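Local structure of chitinase (Paenibacillus sp. FPU-7, 5GZT) at residues V1001-R1006 / A1100-N1105; A945-I950 / G994-D999; K1073-Y1078 / E1093-Y1098; V1111-Y1116 / G1126-E1131. The protein probably hydrolyses internal beta-1,4 linkages between N-acetylglucosamine units of chitin and chitodextrins, using glycoside hydrolase family 18 catalytic domains. All coordinates share one frame; numbering follows the deposited sequence.

Interaction 1: residues V1001-R1006 / A1100-N1105; sequences VLTAYR and AEYAKN
Tyr1102 carries its CG anti to the backbone N (chi1 -170°), a setting that sends the ring out from helix 1093-1106 to the guanidinium of Arg1006, whose chain bends at chi3 and folds back along helix 998-1007. The span is needed: the two segments run in roughly the same direction, 26° apart, but their axes come no closer than 13.2 Å. Arg1006 NH2 donates to Tyr1102 OH over 2.8 Å through a bent bond, 138° at the hydrogen. The hydroxyl lies near the guanidinium plane and NH2 at the ring edge, with the two planes almost perpendicular. Arg1006 NE meanwhile gives a straighter bond of 3.0 Å to Leu1002 O, above that carbonyl's plane and on the face opposite Arg1006 N, while NH1 is bonded to Gln1106; the guanidinium is thereby held against rotation. Tyr1102 OH is also bonded to Asp999 OD1. Beside these polar atoms, Leu1002 CD1 rests 3.9 Å from Tyr1102 CE2. A leucine in place of Arg1006 is likely to leave the tyrosine hydroxyl with one partner fewer and its ring less firmly positioned. Leu1002 and Tyr1102 both also touch Ile1017 of strand 1015-1020, so the bridge joins neighbouring outer helices over a barrel strand, the layered arrangement of the family 18 TIM barrel.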
loop_
_atom_site.group_PDB
_atom_site.type_symbol
_atom_site.label_atom_id
_atom_site.label_comp_id
_atom_site.label_asym_id
_atom_site.label_seq_id
_atom_site.Cartn_x
_atom_site.Cartn_y
_atom_site.Cartn_z
ATOM N N VAL B 1001 16.320 7.302 22.463
ATOM C CA VAL B 1001 17.789 7.175 22.750
ATOM C C VAL B 1001 18.115 6.060 23.741
ATOM O O VAL B 1001 18.962 5.163 23.520
ATOM C CB VAL B 1001 18.330 8.516 23.270
ATOM C CG1 VAL B 1001 19.784 8.379 23.667
ATOM C CG2 VAL B 1001 18.236 9.539 22.214
ATOM N N LEU B 1002 17.357 6.060 24.829
ATOM C CA LEU B 1002 17.592 5.057 25.882
ATOM C C LEU B 1002 17.153 3.678 25.462
ATOM O O LEU B 1002 17.809 2.652 25.851
ATOM C CB LEU B 1002 16.973 5.523 27.149
ATOM C CG LEU B 1002 17.559 6.814 27.660
ATOM C CD1 LEU B 1002 16.684 7.374 28.765
ATOM C CD2 LEU B 1002 18.959 6.596 28.177
ATOM N N THR B 1003 16.165 3.582 24.531
ATOM C CA THR B 1003 15.930 2.298 23.904
ATOM C C THR B 1003 17.086 1.826 23.069
ATOM O O THR B 1003 17.441 0.621 23.128
ATOM C CB THR B 1003 14.616 2.338 23.057
ATOM O OG1 THR B 1003 13.556 2.624 23.953
ATOM C CG2 THR B 1003 14.314 1.055 22.355
ATOM N N ALA B 1004 17.652 2.696 22.232
ATOM C CA ALA B 1004 18.763 2.326 21.427
ATOM C C ALA B 1004 19.944 1.930 22.278
ATOM O O ALA B 1004 20.642 1.021 21.938
ATOM C CB ALA B 1004 19.186 3.453 20.525
ATOM N N TYR B 1005 20.184 2.582 23.395
ATOM C CA TYR B 1005 21.279 2.079 24.295
ATOM C C TYR B 1005 21.005 0.647 24.783
ATOM O O TYR B 1005 21.898 -0.275 24.832
ATOM C CB TYR B 1005 21.463 3.001 25.511
ATOM C CG TYR B 1005 22.399 4.167 25.298
ATOM C CD1 TYR B 1005 22.123 5.174 24.373
ATOM C CD2 TYR B 1005 23.535 4.308 26.082
ATOM C CE1 TYR B 1005 22.994 6.254 24.177
ATOM C CE2 TYR B 1005 24.407 5.388 25.893
ATOM C CZ TYR B 1005 24.157 6.335 24.972
ATOM O OH TYR B 1005 25.036 7.394 24.887
ATOM N N ARG B 1006 19.748 0.412 25.106
ATOM C CA ARG B 1006 19.358 -0.914 25.570
ATOM C C ARG B 1006 19.453 -1.945 24.486
ATOM O O ARG B 1006 19.854 -3.091 24.795
ATOM C CB ARG B 1006 17.955 -0.915 26.250
ATOM C CG ARG B 1006 18.029 -0.388 27.700
ATOM C CD ARG B 1006 16.633 -0.076 28.300
ATOM N NE ARG B 1006 16.067 1.091 27.664
ATOM C CZ ARG B 1006 14.848 1.569 27.949
ATOM N NH1 ARG B 1006 14.079 1.005 28.900
ATOM N NH2 ARG B 1006 14.396 2.636 27.306
ATOM N N ALA B 1100 11.526 11.707 35.103
ATOM C CA ALA B 1100 11.672 11.022 36.341
ATOM C C ALA B 1100 10.757 9.778 36.459
ATOM O O ALA B 1100 11.154 8.681 36.918
ATOM C CB ALA B 1100 11.423 11.965 37.478
ATOM N N GLU B 1101 9.534 9.948 35.949
ATOM C CA GLU B 1101 8.600 8.877 35.847
ATOM C C GLU B 1101 9.077 7.810 34.891
ATOM O O GLU B 1101 8.942 6.658 35.206
ATOM C CB GLU B 1101 7.226 9.412 35.377
ATOM C CG GLU B 1101 6.170 8.317 35.283
ATOM C CD GLU B 1101 4.782 8.895 35.039
ATOM O OE1 GLU B 1101 3.887 8.674 35.844
ATOM O OE2 GLU B 1101 4.647 9.580 34.066
ATOM N N TYR B 1102 9.615 8.225 33.743
ATOM C CA TYR B 1102 10.246 7.345 32.789
ATOM C C TYR B 1102 11.348 6.539 33.467
ATOM O O TYR B 1102 11.367 5.337 33.391
ATOM C CB TYR B 1102 10.768 8.150 31.580
ATOM C CG TYR B 1102 11.230 7.278 30.420
ATOM C CD1 TYR B 1102 10.306 6.796 29.464
ATOM C CD2 TYR B 1102 12.551 6.868 30.299
ATOM C CE1 TYR B 1102 10.751 5.962 28.450
ATOM C CE2 TYR B 1102 12.988 6.080 29.267
ATOM C CZ TYR B 1102 12.092 5.614 28.345
ATOM O OH TYR B 1102 12.492 4.726 27.367
ATOM N N ALA B 1103 12.258 7.203 34.198
ATOM C CA ALA B 1103 13.320 6.500 34.965
ATOM C C ALA B 1103 12.785 5.404 35.878
ATOM O O ALA B 1103 13.272 4.272 35.871
ATOM C CB ALA B 1103 14.117 7.505 35.751
ATOM N N LYS B 1104 11.777 5.721 36.655
ATOM C CA LYS B 1104 11.171 4.754 37.579
ATOM C C LYS B 1104 10.511 3.594 36.845
ATOM O O LYS B 1104 10.747 2.450 37.212
ATOM C CB LYS B 1104 10.104 5.424 38.421
ATOM C CG LYS B 1104 10.668 6.301 39.521
ATOM C CD LYS B 1104 9.740 7.417 39.901
ATOM C CE LYS B 1104 8.518 6.896 40.578
ATOM N NZ LYS B 1104 7.592 8.005 40.927
ATOM N N ASN B 1105 9.750 3.896 35.789
ATOM C CA ASN B 1105 8.983 2.863 35.085
ATOM C C ASN B 1105 9.835 2.015 34.208
ATOM O O ASN B 1105 9.424 0.902 33.883
ATOM C CB ASN B 1105 7.902 3.502 34.192
ATOM C CG ASN B 1105 6.782 4.157 35.027
ATOM O OD1 ASN B 1105 6.528 3.753 36.129
ATOM N ND2 ASN B 1105 6.107 5.125 34.463
#

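Interaction 2: residues A945-I950 / G994-D999; sequences AAPIYI and GDFSAD
Apolar contact comes first, and Phe996 supplies all of one side of it. Its ring points at the loop residues Ala945 and Ala946 and the helix-starting Pro947. Pro947 CD meets the ring edge, 3.9 Å from Phe996 CZ, the two side chains approaching from opposite directions. Ala946 lends its backbone, with CA 4.2 Å from Phe996 CE1, and the methyl of Ala945 adds a looser touch. With CG beside the backbone N and anti to the carbonyl carbon (chi1 -73°), Phe996 directs its ring out of its own loop toward these three residues.

A second kind of approach is weakly polar. Ala945 O lies near the ring plane, 3.8 Å from Phe996 CE1, where the slightly positive rim of C-H groups suits a carbonyl oxygen; no hydrogen bond crosses the contact.

The polar interactions that remain are local and shape each segment separately. Phe996 N donates to Asp995 OD1 at 2.9 Å, meeting the carboxylate from above its plane, and that carboxylate is also bonded to His973 and Ser992. Ala946 and Ser997 both sit at N-cap positions, but only the Ser997 side chain caps a backbone N; Ser1000 OG bonds back to Ser997 N, consistent with a capping box.

Tyr972 meets the Phe996 ring in a nearly parallel orientation. Val1001 of helix 998-1007 touches both Phe996 and Ala945, whereas Tyr949 packs on strand 938-943, so this surface contact links the start of helix 947-952 to the lead-in of helix 998-1007 beside the barrel strands.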
loop_
_atom_site.group_PDB
_atom_site.type_symbol
_atom_site.label_atom_id
_atom_site.label_comp_id
_atom_site.label_asym_id
_atom_site.label_seq_id
_atom_site.Cartn_x
_atom_site.Cartn_y
_atom_site.Cartn_z
ATOM N N ALA B 945 23.620 11.196 22.458
ATOM C CA ALA B 945 22.371 10.642 21.875
ATOM C C ALA B 945 22.496 10.162 20.449
ATOM O O ALA B 945 21.766 9.268 20.053
ATOM C CB ALA B 945 21.259 11.683 21.975
ATOM N N ALA B 946 23.404 10.746 19.664
ATOM C CA ALA B 946 23.399 10.521 18.239
ATOM C C ALA B 946 23.831 9.134 17.805
ATOM O O ALA B 946 24.701 8.482 18.450
ATOM C CB ALA B 946 24.245 11.567 17.531
ATOM N N PRO B 947 23.277 8.675 16.649
ATOM C CA PRO B 947 23.737 7.354 16.255
ATOM C C PRO B 947 25.255 7.337 16.031
ATOM O O PRO B 947 25.865 6.312 16.195
ATOM C CB PRO B 947 22.963 7.045 14.946
ATOM C CG PRO B 947 21.713 7.913 15.079
ATOM C CD PRO B 947 22.057 9.099 15.965
ATOM N N ILE B 948 25.864 8.435 15.656
ATOM C CA ILE B 948 27.312 8.418 15.432
ATOM C C ILE B 948 28.081 8.137 16.735
ATOM O O ILE B 948 29.044 7.328 16.750
ATOM C CB ILE B 948 27.820 9.690 14.731
ATOM C CG1 ILE B 948 29.266 9.467 14.278
ATOM C CG2 ILE B 948 27.637 10.924 15.550
ATOM C CD1 ILE B 948 29.834 10.561 13.414
ATOM N N TYR B 949 27.569 8.687 17.806
ATOM C CA TYR B 949 28.113 8.404 19.190
ATOM C C TYR B 949 28.019 6.937 19.494
ATOM O O TYR B 949 29.032 6.269 19.829
ATOM C CB TYR B 949 27.453 9.256 20.308
ATOM C CG TYR B 949 28.137 8.961 21.614
ATOM C CD1 TYR B 949 29.309 9.670 22.008
ATOM C CD2 TYR B 949 27.705 7.972 22.422
ATOM C CE1 TYR B 949 29.976 9.371 23.214
ATOM C CE2 TYR B 949 28.381 7.631 23.641
ATOM C CZ TYR B 949 29.520 8.333 24.014
ATOM O OH TYR B 949 30.151 8.042 25.185
ATOM N N ILE B 950 26.843 6.382 19.264
ATOM C CA ILE B 950 26.609 4.967 19.548
ATOM C C ILE B 950 27.561 4.021 18.755
ATOM O O ILE B 950 28.057 2.954 19.213
ATOM C CB ILE B 950 25.099 4.688 19.312
ATOM C CG1 ILE B 950 24.257 5.347 20.405
ATOM C CG2 ILE B 950 24.835 3.202 19.364
ATOM C CD1 ILE B 950 22.777 5.334 20.153
ATOM N N GLY B 994 10.256 9.024 13.962
ATOM C CA GLY B 994 11.687 8.694 13.856
ATOM C C GLY B 994 12.579 9.723 14.591
ATOM O O GLY B 994 13.767 9.506 14.642
ATOM N N ASP B 995 12.000 10.749 15.194
ATOM C CA ASP B 995 12.755 11.816 15.833
ATOM C C ASP B 995 13.317 11.429 17.241
ATOM O O ASP B 995 12.936 10.401 17.830
ATOM C CB ASP B 995 11.891 13.083 15.937
ATOM C CG ASP B 995 12.693 14.414 15.809
ATOM O OD1 ASP B 995 13.961 14.424 15.905
ATOM O OD2 ASP B 995 12.021 15.469 15.700
ATOM N N PHE B 996 14.266 12.229 17.714
ATOM C CA PHE B 996 14.954 11.966 19.001
ATOM C C PHE B 996 14.108 12.199 20.195
ATOM O O PHE B 996 13.397 13.187 20.297
ATOM C CB PHE B 996 16.158 12.915 19.180
ATOM C CG PHE B 996 17.304 12.572 18.321
ATOM C CD1 PHE B 996 18.200 11.577 18.711
ATOM C CD2 PHE B 996 17.526 13.239 17.090
ATOM C CE1 PHE B 996 19.275 11.220 17.883
ATOM C CE2 PHE B 996 18.611 12.900 16.281
ATOM C CZ PHE B 996 19.489 11.892 16.682
ATOM N N SER B 997 14.168 11.259 21.110
ATOM C CA SER B 997 13.664 11.502 22.448
ATOM C C SER B 997 14.476 10.726 23.437
ATOM O O SER B 997 15.187 9.816 23.056
ATOM C CB SER B 997 12.174 11.079 22.523
ATOM O OG SER B 997 12.032 9.740 22.190
ATOM N N ALA B 998 14.245 10.973 24.708
ATOM C CA ALA B 998 14.824 10.140 25.754
ATOM C C ALA B 998 14.473 8.682 25.513
ATOM O O ALA B 998 15.314 7.807 25.638
ATOM C CB ALA B 998 14.356 10.563 27.121
ATOM N N ASP B 999 13.201 8.418 25.216
ATOM C CA ASP B 999 12.693 7.070 24.958
ATOM C C ASP B 999 13.442 6.451 23.841
ATOM O O ASP B 999 13.931 5.301 23.991
ATOM C CB ASP B 999 11.142 7.124 24.681
ATOM C CG ASP B 999 10.544 5.772 24.456
ATOM O OD1 ASP B 999 10.796 4.862 25.272
ATOM O OD2 ASP B 999 9.911 5.577 23.398
#

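Interaction 3: residues K1073-Y1078 / E1093-Y1098; sequences KAPYLY and EESLKY
Lys1073 has a left-handed backbone conformation (phi 52°, psi 52°) that belongs to a G1 beta bulge, and past it the chain straightens into strand 1074-1079; its carbonyl and Pro1075 face Ser1095, in the opening turns of helix 1093-1106. No clear hydrogen bond joins the segments. Lys1073 O lies 3.5 Å from Ser1095 CB, and Pro1075 CD is 3.7 Å from that same carbon. Ser1095 OG, placed between its backbone N and carbonyl carbon, is bonded to Asp1091 OD1 and Asp1092 N, in the residues just before the helix begins. The strand is part of a four-stranded antiparallel sheet that lies in the chain between barrel strand 1015-1020 and helix 1093-1106, the place of the insertion domain in many family 18 chitinases. One turn on from Ser1095, Tyr1098 presents a ring face to the aliphatic chain of Lys1073, which bends at chi2 and passes over it. Lys1073 CD sits 4.0 Å from the ring centroid and 14° off its normal, a CH-pi contact, while CG is 4.1 Å from Tyr1098 CD1. Replacing Tyr1098 by an alanine would probably open a gap beside Lys1073 and let its methylene chain turn more freely. Lys1073 NZ ends 3.3 Å from Tyr1098 OH and is hydrogen-bonded to Asn1070 OD1. Glu1094, whose OE2 lies at the edge of the same ring, forms a salt bridge with Arg1066.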
loop_
_atom_site.group_PDB
_atom_site.type_symbol
_atom_site.label_atom_id
_atom_site.label_comp_id
_atom_site.label_asym_id
_atom_site.label_seq_id
_atom_site.Cartn_x
_atom_site.Cartn_y
_atom_site.Cartn_z
ATOM N N LYS B 1073 5.438 14.854 25.492
ATOM C CA LYS B 1073 5.510 15.340 26.848
ATOM C C LYS B 1073 6.570 16.427 26.994
ATOM O O LYS B 1073 7.422 16.402 27.880
ATOM C CB LYS B 1073 5.740 14.166 27.844
ATOM C CG LYS B 1073 4.725 13.034 27.748
ATOM C CD LYS B 1073 3.313 13.567 28.072
ATOM C CE LYS B 1073 2.187 12.484 27.964
ATOM N NZ LYS B 1073 1.104 12.964 28.869
ATOM N N ALA B 1074 6.473 17.403 26.131
ATOM C CA ALA B 1074 7.448 18.456 26.040
ATOM C C ALA B 1074 6.779 19.792 25.917
ATOM O O ALA B 1074 5.871 19.941 25.064
ATOM C CB ALA B 1074 8.345 18.233 24.810
ATOM N N PRO B 1075 7.276 20.785 26.674
ATOM C CA PRO B 1075 6.832 22.147 26.494
ATOM C C PRO B 1075 7.607 22.926 25.436
ATOM O O PRO B 1075 8.760 22.574 25.043
ATOM C CB PRO B 1075 7.110 22.749 27.845
ATOM C CG PRO B 1075 8.440 22.091 28.218
ATOM C CD PRO B 1075 8.311 20.698 27.727
ATOM N N TYR B 1076 6.945 23.981 24.951
ATOM C CA TYR B 1076 7.550 24.939 24.068
ATOM C C TYR B 1076 6.866 26.277 24.216
ATOM O O TYR B 1076 5.748 26.357 24.706
ATOM C CB TYR B 1076 7.566 24.517 22.609
ATOM C CG TYR B 1076 6.238 24.158 21.935
ATOM C CD1 TYR B 1076 5.596 22.961 22.200
ATOM C CD2 TYR B 1076 5.653 24.997 20.995
ATOM C CE1 TYR B 1076 4.398 22.616 21.549
ATOM C CE2 TYR B 1076 4.477 24.661 20.338
ATOM C CZ TYR B 1076 3.844 23.468 20.629
ATOM O OH TYR B 1076 2.688 23.131 20.012
ATOM N N LEU B 1077 7.574 27.318 23.807
ATOM C CA LEU B 1077 7.101 28.692 23.882
ATOM C C LEU B 1077 7.012 29.164 22.447
ATOM O O LEU B 1077 7.881 28.807 21.662
ATOM C CB LEU B 1077 8.084 29.579 24.642
ATOM C CG LEU B 1077 7.938 29.827 26.138
ATOM C CD1 LEU B 1077 7.170 28.811 26.918
ATOM C CD2 LEU B 1077 9.285 30.128 26.789
ATOM N N TYR B 1078 5.973 29.959 22.129
ATOM C CA TYR B 1078 5.912 30.709 20.864
ATOM C C TYR B 1078 5.540 32.179 21.159
ATOM O O TYR B 1078 4.777 32.514 22.117
ATOM C CB TYR B 1078 4.954 30.051 19.852
ATOM C CG TYR B 1078 5.066 30.649 18.448
ATOM C CD1 TYR B 1078 6.203 30.457 17.692
ATOM C CD2 TYR B 1078 4.032 31.442 17.895
ATOM C CE1 TYR B 1078 6.357 31.033 16.455
ATOM C CE2 TYR B 1078 4.173 32.010 16.613
ATOM C CZ TYR B 1078 5.337 31.809 15.901
ATOM O OH TYR B 1078 5.539 32.308 14.623
ATOM N N GLU B 1093 9.036 22.014 34.750
ATOM C CA GLU B 1093 8.691 21.129 35.832
ATOM C C GLU B 1093 7.879 19.912 35.418
ATOM O O GLU B 1093 8.005 18.847 36.034
ATOM C CB GLU B 1093 7.951 21.830 36.965
ATOM C CG GLU B 1093 8.745 22.873 37.709
ATOM C CD GLU B 1093 7.801 23.944 38.234
ATOM O OE1 GLU B 1093 7.428 24.780 37.426
ATOM O OE2 GLU B 1093 7.405 23.898 39.393
ATOM N N GLU B 1094 7.060 20.052 34.394
ATOM C CA GLU B 1094 6.209 18.979 33.956
ATOM C C GLU B 1094 7.046 17.962 33.170
ATOM O O GLU B 1094 6.911 16.736 33.335
ATOM C CB GLU B 1094 5.065 19.515 33.027
ATOM C CG GLU B 1094 3.777 18.705 33.233
ATOM C CD GLU B 1094 2.646 18.972 32.242
ATOM O OE1 GLU B 1094 2.683 20.000 31.535
ATOM O OE2 GLU B 1094 1.764 18.077 32.105
ATOM N N SER B 1095 7.841 18.433 32.232
ATOM C CA SER B 1095 8.625 17.492 31.450
ATOM C C SER B 1095 9.643 16.747 32.337
ATOM O O SER B 1095 9.874 15.571 32.124
ATOM C CB SER B 1095 9.291 18.120 30.266
ATOM O OG SER B 1095 10.302 19.028 30.651
ATOM N N LEU B 1096 10.159 17.387 33.383
ATOM C CA LEU B 1096 11.140 16.714 34.235
ATOM C C LEU B 1096 10.467 15.686 35.108
ATOM O O LEU B 1096 11.029 14.622 35.372
ATOM C CB LEU B 1096 11.938 17.708 35.091
ATOM C CG LEU B 1096 12.832 18.557 34.220
ATOM C CD1 LEU B 1096 13.373 19.742 35.029
ATOM C CD2 LEU B 1096 14.011 17.794 33.683
ATOM N N LYS B 1097 9.223 15.956 35.508
ATOM C CA LYS B 1097 8.426 14.941 36.183
ATOM C C LYS B 1097 8.301 13.744 35.312
ATOM O O LYS B 1097 8.486 12.592 35.807
ATOM C CB LYS B 1097 7.048 15.437 36.561
ATOM C CG LYS B 1097 6.124 14.372 37.099
ATOM C CD LYS B 1097 4.919 14.999 37.769
ATOM C CE LYS B 1097 3.637 14.657 37.072
ATOM N NZ LYS B 1097 3.554 15.395 35.783
ATOM N N TYR B 1098 7.955 13.943 34.046
ATOM C CA TYR B 1098 7.792 12.789 33.186
ATOM C C TYR B 1098 9.159 12.011 32.928
ATOM O O TYR B 1098 9.121 10.830 32.684
ATOM C CB TYR B 1098 7.173 13.197 31.878
ATOM C CG TYR B 1098 5.638 13.343 31.937
ATOM C CD1 TYR B 1098 4.841 12.265 31.773
ATOM C CD2 TYR B 1098 5.035 14.581 32.077
ATOM C CE1 TYR B 1098 3.450 12.386 31.825
ATOM C CE2 TYR B 1098 3.643 14.735 32.161
ATOM C CZ TYR B 1098 2.860 13.631 31.997
ATOM O OH TYR B 1098 1.520 13.711 32.014
#

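Interaction 4: residues V1111-Y1116 / G1126-E1131; sequences VMFWDY and GAIFNE
The last strand-helix unit of a TIM barrel is closed here, as Val1111 and Phe1113 on strand 1110-1114 pack against Ile1128 on helix 1123-1133. Alternation along the strand puts these two residues on its helix-facing side, while the CB of Met1112, between them, points the other way. The backbones approach most closely at Val1111 and Ile1128, whose CA atoms are 7.8 Å apart.

Ile1128 serves both partners with separate branches. Its CG2, anti to the backbone N, reaches Val1111, lying 3.9 Å from CG1 and 4.0 Å from CB. The other branch ends in CD1, 4.0 Å from Phe1113 CD1, and comes to that ring at a slant. Phe1113 holds CG between its backbone N and carbonyl carbon (chi1 59°), which turns the ring along the strand toward Tyr1116, whose CA lies at the ring edge. The same ring stacks on Phe1021.

Leu766 of the adjoining strand 765-771 touches both Phe1113 and Ile1128, and Leu1096 of helix 1093-1106 adds to the cover of Ile1128. The backbone of Val1111, Met1112 and Phe1113 is hydrogen-bonded to the adjoining strands 765-771 and 1015-1020. At the end of the strand, Asp1115 follows a cis peptide bond, a feature that recurs after the last barrel strand in family 18 chitinases.

All three touching residues are buried, and no hydrogen bond or charge pair crosses between the segments. The contact therefore probably rests on apolar burial, one methyl against the valine and one against the ring.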
loop_
_atom_site.group_PDB
_atom_site.type_symbol
_atom_site.label_atom_id
_atom_site.label_comp_id
_atom_site.label_asym_id
_atom_site.label_seq_id
_atom_site.Cartn_x
_atom_site.Cartn_y
_atom_site.Cartn_z
ATOM N N VAL B 1111 18.189 9.957 37.424
ATOM C CA VAL B 1111 18.078 11.118 36.633
ATOM C C VAL B 1111 19.278 12.013 36.955
ATOM O O VAL B 1111 19.664 12.081 38.099
ATOM C CB VAL B 1111 16.785 11.939 37.016
ATOM C CG1 VAL B 1111 16.684 13.169 36.148
ATOM C CG2 VAL B 1111 15.524 11.029 36.884
ATOM N N MET B 1112 19.716 12.780 35.942
ATOM C CA MET B 1112 20.743 13.703 36.011
ATOM C C MET B 1112 20.282 14.995 35.384
ATOM O O MET B 1112 19.419 14.988 34.457
ATOM C CB MET B 1112 21.815 13.090 35.122
ATOM C CG MET B 1112 22.826 13.934 34.545
ATOM S SD MET B 1112 22.648 14.889 33.071
ATOM C CE MET B 1112 22.918 13.898 31.633
ATOM N N PHE B 1113 20.871 16.123 35.769
ATOM C CA PHE B 1113 20.601 17.319 35.002
ATOM C C PHE B 1113 21.830 18.212 34.886
ATOM O O PHE B 1113 22.687 18.155 35.751
ATOM C CB PHE B 1113 19.438 18.122 35.626
ATOM C CG PHE B 1113 19.714 18.532 37.037
ATOM C CD1 PHE B 1113 19.402 17.719 38.086
ATOM C CD2 PHE B 1113 20.332 19.730 37.310
ATOM C CE1 PHE B 1113 19.727 18.078 39.382
ATOM C CE2 PHE B 1113 20.655 20.084 38.619
ATOM C CZ PHE B 1113 20.356 19.284 39.641
ATOM N N TRP B 1114 21.833 19.010 33.822
ATOM C CA TRP B 1114 22.790 20.061 33.573
ATOM C C TRP B 1114 22.036 21.410 33.551
ATOM O O TRP B 1114 21.164 21.555 32.680
ATOM C CB TRP B 1114 23.465 19.829 32.237
ATOM C CG TRP B 1114 24.451 20.890 31.879
ATOM C CD1 TRP B 1114 24.153 22.195 31.472
ATOM C CD2 TRP B 1114 25.891 20.832 31.974
ATOM N NE1 TRP B 1114 25.316 22.924 31.331
ATOM C CE2 TRP B 1114 26.391 22.110 31.584
ATOM C CE3 TRP B 1114 26.806 19.812 32.286
ATOM C CZ2 TRP B 1114 27.717 22.388 31.518
ATOM C CZ3 TRP B 1114 28.174 20.105 32.269
ATOM C CH2 TRP B 1114 28.611 21.363 31.865
ATOM N N ASP B 1115 22.344 22.388 34.405
ATOM C CA ASP B 1115 23.228 22.310 35.546
ATOM C C ASP B 1115 22.618 23.082 36.670
ATOM O O ASP B 1115 21.580 23.774 36.477
ATOM C CB ASP B 1115 24.697 22.653 35.277
ATOM C CG ASP B 1115 25.030 24.172 35.279
ATOM O OD1 ASP B 1115 24.346 25.003 35.944
ATOM O OD2 ASP B 1115 26.054 24.468 34.600
ATOM N N TYR B 1116 23.192 22.894 37.846
ATOM C CA TYR B 1116 22.607 23.391 39.078
ATOM C C TYR B 1116 22.414 24.940 39.054
ATOM O O TYR B 1116 21.486 25.432 39.664
ATOM C CB TYR B 1116 23.454 23.040 40.278
ATOM C CG TYR B 1116 22.618 22.900 41.531
ATOM C CD1 TYR B 1116 22.214 24.022 42.297
ATOM C CD2 TYR B 1116 22.165 21.672 41.916
ATOM C CE1 TYR B 1116 21.402 23.869 43.448
ATOM C CE2 TYR B 1116 21.372 21.519 43.013
ATOM C CZ TYR B 1116 20.956 22.614 43.769
ATOM O OH TYR B 1116 20.188 22.333 44.869
ATOM N N GLY B 1126 13.208 20.455 42.267
ATOM C CA GLY B 1126 12.118 19.995 43.134
ATOM C C GLY B 1126 11.138 19.083 42.373
ATOM O O GLY B 1126 10.641 18.144 42.908
ATOM N N ALA B 1127 10.939 19.341 41.103
ATOM C CA ALA B 1127 10.103 18.531 40.271
ATOM C C ALA B 1127 10.644 17.094 40.093
ATOM O O ALA B 1127 9.901 16.106 40.194
ATOM C CB ALA B 1127 9.914 19.189 38.918
ATOM N N ILE B 1128 11.946 16.998 39.897
ATOM C CA ILE B 1128 12.599 15.701 39.778
ATOM C C ILE B 1128 12.473 14.987 41.076
ATOM O O ILE B 1128 12.018 13.857 41.141
ATOM C CB ILE B 1128 14.086 15.847 39.362
ATOM C CG1 ILE B 1128 14.163 16.510 37.969
ATOM C CG2 ILE B 1128 14.738 14.433 39.298
ATOM C CD1 ILE B 1128 15.550 16.971 37.620
ATOM N N PHE B 1129 12.904 15.635 42.132
ATOM C CA PHE B 1129 13.013 15.035 43.406
ATOM C C PHE B 1129 11.637 14.575 43.879
ATOM O O PHE B 1129 11.500 13.479 44.451
ATOM C CB PHE B 1129 13.574 16.079 44.400
ATOM C CG PHE B 1129 13.665 15.583 45.831
ATOM C CD1 PHE B 1129 14.769 14.831 46.255
ATOM C CD2 PHE B 1129 12.689 15.935 46.780
ATOM C CE1 PHE B 1129 14.873 14.356 47.553
ATOM C CE2 PHE B 1129 12.754 15.471 48.114
ATOM C CZ PHE B 1129 13.880 14.695 48.521
ATOM N N ASN B 1130 10.591 15.414 43.683
ATOM C CA ASN B 1130 9.281 14.995 44.201
ATOM C C ASN B 1130 8.787 13.773 43.464
ATOM O O ASN B 1130 8.213 12.904 44.063
ATOM C CB ASN B 1130 8.240 16.144 44.115
ATOM C CG ASN B 1130 8.559 17.295 45.044
ATOM O OD1 ASN B 1130 9.328 17.185 46.015
ATOM N ND2 ASN B 1130 7.977 18.456 44.717
ATOM N N GLU B 1131 8.997 13.692 42.167
ATOM C CA GLU B 1131 8.532 12.521 41.404
ATOM C C GLU B 1131 9.348 11.298 41.784
ATOM O O GLU B 1131 8.780 10.200 41.998
ATOM C CB GLU B 1131 8.606 12.767 39.901
ATOM C CG GLU B 1131 8.231 11.544 39.068
ATOM C CD GLU B 1131 6.766 11.091 39.352
ATOM O OE1 GLU B 1131 5.972 11.983 39.799
ATOM O OE2 GLU B 1131 6.423 9.883 39.130
#

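In the fold
Along the chain interaction 2 closes before interaction 1 opens, interaction 3 is nested inside the loop that interaction 1 closes, and interaction 4 comes last, on strand 1110-1114 and helix 1123-1133. Interactions 1 and 2 share helix 998-1007, their centres 12 Å apart. Interactions 1 and 3 share helix 1093-1106, with centres 17 Å apart. Helix 1123-1133 brings interaction 4 in: Lys1104 forms a salt bridge with Glu1131, and Ala1100 packs on Val1111. Interactions 2 and 4 do not touch, their nearest atoms about 10 Å apart. The series thus follows successive outer helices round the barrel, with the antiparallel insertion joined to it through helix 1093-1106.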